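Local coordinates for amino acid ABC superfamily ATP binding cassette transporter, binding protein (Streptococcus pneumoniae, PDB 4H5G) that binds L-arginine between its two lobes and probably delivers it, as a membrane-anchored lipoprotein, to an amino acid ABC transporter, at residues V15-P20 with L59-D64; F94-Y99 with V214-I219. All coordinates share one frame; numbering follows the deposited sequence. Where two conformers were deposited one is given.

Contact 1: V15-P20 with L59-D64; sequences VVATSP and LSMSFD. With ARG (arginine), chain L.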
loop_
_atom_site.group_PDB
_atom_site.type_symbol
_atom_site.label_atom_id
_atom_site.label_comp_id
_atom_site.label_asym_id
_atom_site.label_seq_id
_atom_site.Cartn_x
_atom_site.Cartn_y
_atom_site.Cartn_z
ATOM N N VAL A 15 9.144 -4.033 -14.904
ATOM C CA VAL A 15 8.077 -3.031 -14.844
ATOM C C VAL A 15 7.208 -3.336 -13.635
ATOM O O VAL A 15 6.703 -4.438 -13.501
ATOM C CB VAL A 15 7.228 -3.041 -16.131
ATOM C CG1 VAL A 15 6.108 -2.008 -16.041
ATOM C CG2 VAL A 15 8.117 -2.786 -17.353
ATOM N N VAL A 16 7.051 -2.359 -12.747
ATOM C CA VAL A 16 6.326 -2.577 -11.500
ATOM C C VAL A 16 5.162 -1.600 -11.421
ATOM O O VAL A 16 5.371 -0.390 -11.453
ATOM C CB VAL A 16 7.265 -2.347 -10.288
ATOM C CG1 VAL A 16 6.486 -2.428 -8.972
ATOM C CG2 VAL A 16 8.435 -3.335 -10.292
ATOM N N ALA A 17 3.942 -2.126 -11.323
ATOM C CA ALA A 17 2.740 -1.298 -11.197
ATOM C C ALA A 17 2.566 -0.883 -9.739
ATOM O O ALA A 17 2.682 -1.707 -8.831
ATOM C CB ALA A 17 1.522 -2.059 -11.677
ATOM N N THR A 18 2.285 0.396 -9.507
ATOM C CA THR A 18 2.091 0.879 -8.140
ATOM C C THR A 18 1.142 2.075 -8.126
ATOM O O THR A 18 0.798 2.613 -9.167
ATOM C CB THR A 18 3.421 1.261 -7.445
ATOM O OG1 THR A 18 3.221 1.286 -6.028
ATOM C CG2 THR A 18 3.913 2.650 -7.884
ATOM N N SER A 19 0.748 2.488 -6.925
ATOM C CA SER A 19 -0.133 3.639 -6.737
ATOM C C SER A 19 0.513 4.563 -5.715
ATOM O O SER A 19 0.405 4.333 -4.512
ATOM C CB SER A 19 -1.517 3.178 -6.254
ATOM O OG SER A 19 -2.338 4.260 -5.831
ATOM N N PRO A 20 1.200 5.619 -6.188
ATOM C CA PRO A 20 1.997 6.457 -5.278
ATOM C C PRO A 20 1.188 7.486 -4.486
ATOM O O PRO A 20 1.457 8.686 -4.585
ATOM C CB PRO A 20 2.981 7.148 -6.225
ATOM C CG PRO A 20 2.215 7.271 -7.499
ATOM C CD PRO A 20 1.340 6.042 -7.593
ATOM N N LEU A 59 5.428 2.051 -12.937
ATOM C CA LEU A 59 4.231 2.429 -13.684
ATOM C C LEU A 59 3.191 2.873 -12.669
ATOM O O LEU A 59 2.670 2.051 -11.925
ATOM C CB LEU A 59 3.727 1.217 -14.478
ATOM C CG LEU A 59 2.479 1.396 -15.340
ATOM C CD1 LEU A 59 2.687 2.458 -16.424
ATOM C CD2 LEU A 59 2.100 0.045 -15.958
ATOM N N SER A 60 2.908 4.176 -12.618
ATOM C CA SER A 60 1.994 4.727 -11.613
ATOM C C SER A 60 0.546 4.795 -12.106
ATOM O O SER A 60 0.280 5.195 -13.242
ATOM C CB SER A 60 2.449 6.134 -11.199
ATOM O OG SER A 60 3.667 6.084 -10.490
ATOM N N MET A 61 -0.385 4.437 -11.231
ATOM C CA MET A 61 -1.805 4.500 -11.557
ATOM C C MET A 61 -2.594 4.522 -10.259
ATOM O O MET A 61 -2.013 4.533 -9.186
ATOM C CB MET A 61 -2.179 3.265 -12.363
ATOM C CG MET A 61 -2.018 1.994 -11.546
ATOM S SD MET A 61 -2.007 0.567 -12.646
ATOM C CE MET A 61 -0.399 0.757 -13.414
ATOM N N SER A 62 -3.916 4.530 -10.335
ATOM C CA SER A 62 -4.687 4.468 -9.096
ATOM C C SER A 62 -4.698 3.039 -8.589
ATOM O O SER A 62 -4.570 2.091 -9.370
ATOM C CB SER A 62 -6.111 4.968 -9.313
ATOM O OG SER A 62 -6.114 6.332 -9.683
ATOM N N PHE A 63 -4.875 2.874 -7.285
ATOM C CA PHE A 63 -4.756 1.545 -6.705
ATOM C C PHE A 63 -5.697 0.533 -7.337
ATOM O O PHE A 63 -5.293 -0.603 -7.598
ATOM C CB PHE A 63 -4.939 1.532 -5.189
ATOM C CG PHE A 63 -4.721 0.162 -4.595
ATOM C CD1 PHE A 63 -3.443 -0.296 -4.339
ATOM C CD2 PHE A 63 -5.794 -0.691 -4.369
ATOM C CE1 PHE A 63 -3.238 -1.568 -3.818
ATOM C CE2 PHE A 63 -5.596 -1.972 -3.871
ATOM C CZ PHE A 63 -4.323 -2.408 -3.591
ATOM N N ASP A 64 -6.942 0.939 -7.580
ATOM C CA ASP A 64 -7.959 0.002 -8.061
ATOM C C ASP A 64 -7.702 -0.554 -9.464
ATOM O O ASP A 64 -8.429 -1.443 -9.923
ATOM C CB ASP A 64 -9.392 0.567 -7.948
ATOM C CG ASP A 64 -9.604 1.838 -8.741
ATOM O OD1 ASP A 64 -8.682 2.286 -9.449
ATOM O OD2 ASP A 64 -10.721 2.390 -8.660
HETATM N N ARG L . -3.340 -2.928 1.881
HETATM C CA ARG L . -4.595 -2.526 1.230
HETATM C C ARG L . -4.964 -3.482 0.117
HETATM O O ARG L . -4.132 -4.251 -0.391
HETATM C CB ARG L . -4.499 -1.096 0.680
HETATM C CG ARG L . -3.279 -0.828 -0.198
HETATM C CD ARG L . -3.372 0.543 -0.883
HETATM N NE ARG L . -2.127 0.882 -1.588
HETATM C CZ ARG L . -1.901 2.025 -2.230
HETATM N NH1 ARG L . -0.731 2.236 -2.829
HETATM N NH2 ARG L . -2.848 2.955 -2.268
HETATM O OXT ARG L . -6.124 -3.510 -0.302
HETATM O O HOH W 1 -4.888 5.539 -6.034
#
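Leu59 joins the strand of Val15 to Thr18 through both its backbone polar atoms: its N gives a nearly straight bond to Val16 O (2.9 Å, 176° at the hydrogen), and its O takes the N-H of Thr18. Its CB lies beside Val15 CG1. Ser60, on the sheet face that carries Thr18, sets OG against Pro20 CG at 3.5 Å, while its CA-H points at Thr18 O. Thr18 O also accepts Met61 N at 3.0 Å, which continues the parallel ladder just past the strand end at Ser60. In the type II periplasmic binding protein fold, this edge pair runs to the C-terminal ends of its strands, where the loops line the ligand cleft. Met61 has CG between its backbone N and carbonyl carbon (chi1 65°) and its chain bent at chi3, which turns CE back to Ala17 CB, 3.8 Å away, next to helix 66-71. Phe63 N and Ser19 OG share one water, each donating to it at 2.9 Å. The Phe63 ring, with Ser19 CB at its edge, takes the bound arginine over one face: ARG CD stands 3.5 Å over the ring plane, displaced from its centre, and ARG NE approaches Phe63 CD1 at 3.3 Å. Ser19 O accepts ARG NH1 at 2.9 Å.

Contact 2: F94-Y99 with V214-I219; sequences FSIPYY and VVDKVI. With EDO (1,2-ethanediol), chain K.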
loop_
_atom_site.group_PDB
_atom_site.type_symbol
_atom_site.label_atom_id
_atom_site.label_comp_id
_atom_site.label_asym_id
_atom_site.label_seq_id
_atom_site.Cartn_x
_atom_site.Cartn_y
_atom_site.Cartn_z
ATOM N N PHE A 94 1.535 -14.746 -5.037
ATOM C CA PHE A 94 2.177 -13.707 -4.245
ATOM C C PHE A 94 3.518 -14.194 -3.758
ATOM O O PHE A 94 3.727 -15.400 -3.541
ATOM C CB PHE A 94 1.323 -13.319 -3.029
ATOM C CG PHE A 94 0.157 -12.427 -3.359
ATOM C CD1 PHE A 94 -1.077 -12.966 -3.675
ATOM C CD2 PHE A 94 0.298 -11.043 -3.346
ATOM C CE1 PHE A 94 -2.156 -12.143 -3.978
ATOM C CE2 PHE A 94 -0.777 -10.214 -3.646
ATOM C CZ PHE A 94 -2.005 -10.767 -3.956
ATOM N N SER A 95 4.414 -13.236 -3.571
ATOM C CA SER A 95 5.699 -13.481 -2.931
ATOM C C SER A 95 5.403 -13.808 -1.478
ATOM O O SER A 95 4.275 -13.627 -1.007
ATOM C CB SER A 95 6.556 -12.214 -2.990
ATOM O OG SER A 95 6.066 -11.247 -2.090
ATOM N N ILE A 96 6.416 -14.290 -0.764
ATOM C CA ILE A 96 6.342 -14.329 0.694
ATOM C C ILE A 96 6.062 -12.902 1.192
ATOM O O ILE A 96 6.373 -11.928 0.512
ATOM C CB ILE A 96 7.644 -14.885 1.306
ATOM C CG1 ILE A 96 8.833 -13.979 0.969
ATOM C CG2 ILE A 96 7.857 -16.345 0.860
ATOM C CD1 ILE A 96 10.170 -14.452 1.574
ATOM N N PRO A 97 5.462 -12.763 2.387
ATOM C CA PRO A 97 5.190 -11.403 2.873
ATOM C C PRO A 97 6.494 -10.614 3.029
ATOM O O PRO A 97 7.498 -11.209 3.433
ATOM C CB PRO A 97 4.621 -11.640 4.277
ATOM C CG PRO A 97 4.147 -13.027 4.283
ATOM C CD PRO A 97 4.945 -13.805 3.289
ATOM N N TYR A 98 6.484 -9.322 2.721
ATOM C CA TYR A 98 7.641 -8.484 3.030
ATOM C C TYR A 98 7.421 -7.586 4.239
ATOM O O TYR A 98 8.379 -7.123 4.863
ATOM C CB TYR A 98 8.078 -7.659 1.807
ATOM C CG TYR A 98 7.053 -6.709 1.237
ATOM C CD1 TYR A 98 6.878 -5.443 1.780
ATOM C CD2 TYR A 98 6.283 -7.061 0.123
ATOM C CE1 TYR A 98 5.960 -4.548 1.248
ATOM C CE2 TYR A 98 5.353 -6.159 -0.425
ATOM C CZ TYR A 98 5.211 -4.908 0.145
ATOM O OH TYR A 98 4.307 -3.994 -0.393
ATOM N N TYR A 99 6.155 -7.331 4.574
ATOM C CA TYR A 99 5.826 -6.537 5.762
ATOM C C TYR A 99 4.389 -6.793 6.201
ATOM O O TYR A 99 3.488 -6.895 5.371
ATOM C CB TYR A 99 5.997 -5.037 5.479
ATOM C CG TYR A 99 6.183 -4.204 6.734
ATOM C CD1 TYR A 99 7.335 -4.320 7.499
ATOM C CD2 TYR A 99 5.216 -3.303 7.154
ATOM C CE1 TYR A 99 7.523 -3.567 8.651
ATOM C CE2 TYR A 99 5.396 -2.549 8.307
ATOM C CZ TYR A 99 6.552 -2.689 9.047
ATOM O OH TYR A 99 6.747 -1.935 10.190
ATOM N N VAL A 214 13.020 -15.477 -7.311
ATOM C CA VAL A 214 13.955 -14.355 -7.218
ATOM C C VAL A 214 13.396 -13.291 -6.281
ATOM O O VAL A 214 14.103 -12.763 -5.420
ATOM C CB VAL A 214 14.231 -13.720 -8.594
ATOM C CG1 VAL A 214 15.198 -12.540 -8.460
ATOM C CG2 VAL A 214 14.785 -14.764 -9.550
ATOM N N VAL A 215 12.119 -12.980 -6.442
ATOM C CA VAL A 215 11.469 -12.021 -5.548
ATOM C C VAL A 215 11.525 -12.475 -4.084
ATOM O O VAL A 215 11.825 -11.681 -3.195
ATOM C CB VAL A 215 10.011 -11.736 -5.968
ATOM C CG1 VAL A 215 9.325 -10.812 -4.944
ATOM C CG2 VAL A 215 9.975 -11.081 -7.357
ATOM N N ASP A 216 11.240 -13.747 -3.837
ATOM C CA ASP A 216 11.277 -14.292 -2.472
ATOM C C ASP A 216 12.678 -14.238 -1.881
ATOM O O ASP A 216 12.860 -13.986 -0.686
ATOM C CB ASP A 216 10.749 -15.744 -2.456
ATOM C CG ASP A 216 9.232 -15.829 -2.625
ATOM O OD1 ASP A 216 8.549 -14.789 -2.523
ATOM O OD2 ASP A 216 8.723 -16.950 -2.832
ATOM N N LYS A 217 13.676 -14.488 -2.718
ATOM C CA LYS A 217 15.059 -14.479 -2.242
ATOM C C LYS A 217 15.434 -13.076 -1.775
ATOM O O LYS A 217 16.030 -12.892 -0.703
ATOM C CB LYS A 217 16.004 -14.939 -3.357
ATOM C CG LYS A 217 17.472 -14.760 -3.030
ATOM C CD LYS A 217 18.320 -15.054 -4.260
ATOM C CE LYS A 217 19.778 -14.742 -3.992
ATOM N NZ LYS A 217 20.330 -15.692 -2.989
ATOM N N VAL A 218 15.070 -12.080 -2.577
ATOM C CA VAL A 218 15.375 -10.693 -2.217
ATOM C C VAL A 218 14.633 -10.288 -0.944
ATOM O O VAL A 218 15.221 -9.691 -0.030
ATOM C CB VAL A 218 15.025 -9.742 -3.371
ATOM C CG1 VAL A 218 15.186 -8.279 -2.940
ATOM C CG2 VAL A 218 15.936 -10.042 -4.565
ATOM N N ILE A 219 13.349 -10.629 -0.877
ATOM C CA ILE A 219 12.533 -10.276 0.298
ATOM C C ILE A 219 13.029 -10.959 1.564
ATOM O O ILE A 219 13.078 -10.346 2.638
ATOM C CB ILE A 219 11.036 -10.598 0.076
ATOM C CG1 ILE A 219 10.434 -9.596 -0.910
ATOM C CG2 ILE A 219 10.256 -10.539 1.393
ATOM C CD1 ILE A 219 9.036 -9.980 -1.350
HETATM C C1 EDO K . 23.746 -13.447 -4.472
HETATM O O1 EDO K . 22.823 -13.341 -5.566
HETATM C C2 EDO K . 23.037 -13.845 -3.183
HETATM O O2 EDO K . 23.230 -15.239 -2.905
#
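Asp216 OD1 receives the backbone N-H of Ile96 at 2.8 Å, the one hydrogen bond between segment 94-99 and this part of helix 209-225. The bond is fairly straight at the hydrogen (159°), but the donor comes from above the carboxylate, 41° out of its plane. Asp216 CG lies anti to its own carbonyl carbon (chi1 -74°), an orientation that carries the carboxylate from the flank of the helix to the loop. Asp216 OD1 also sits 3.2 Å from Ser95 CA, so it nestles against the backbone where Ser95 passes into Ile96. The other oxygen, OD2, forms a salt bridge with Lys212 one turn earlier in the helix, and the same lysine reaches Phe94 O. Within the loop, Ser95 OG donates to Ile96 O at 2.7 Å and is also bonded to Val202 N.

Apolar contacts centre on Ile219, which sends its two branches to different parts of the loop. Ile219 CG2 packs on Tyr98 CB (3.6 Å) and Ile96 CG1 (3.7 Å), the two isoleucines lying alongside each other and running opposite ways. Ile219 CD1 instead ends 3.3 Å from Ser95 OG and meets the Tyr98 ring obliquely. Val215 CG1 closes the row against Ser95 CB at 3.7 Å. Beyond Ile219, the Tyr98 ring leads away from the helix toward Met44 of helix 40-52.

In the type II binding-protein fold the chain crosses to the second lobe after this loop, and its C-terminal part returns to pack on the first, as helix 209-225 does here. With one carboxylate oxygen on a backbone amide and the other on Lys212, the charge of Asp216 is shared between two donors, which probably keeps it ionised and limits its rotation.

Both segments of contact 1 precede those of contact 2 along the chain. The contact centres lie 18 Å apart and the nearest atoms about 8 Å, without touching. Contact 1 belongs to the three-stranded parallel sheet, at strands 13-18 and 55-60; contact 2 joins the loop between strands 92-94 and 103-108 to helix 209-225. Both probably belong to the lobe built on that sheet, contact 1 at the ligand cleft and contact 2 tying the late helix back to it. Helix 40-52, which lies in sequence between the two segments of contact 1, touches both Tyr98 and Lys217 of contact 2. Only contact 1 meets the arginine directly; the Tyr98 side chain stays about 8 Å from it, so contact 2 is set back from the arginine.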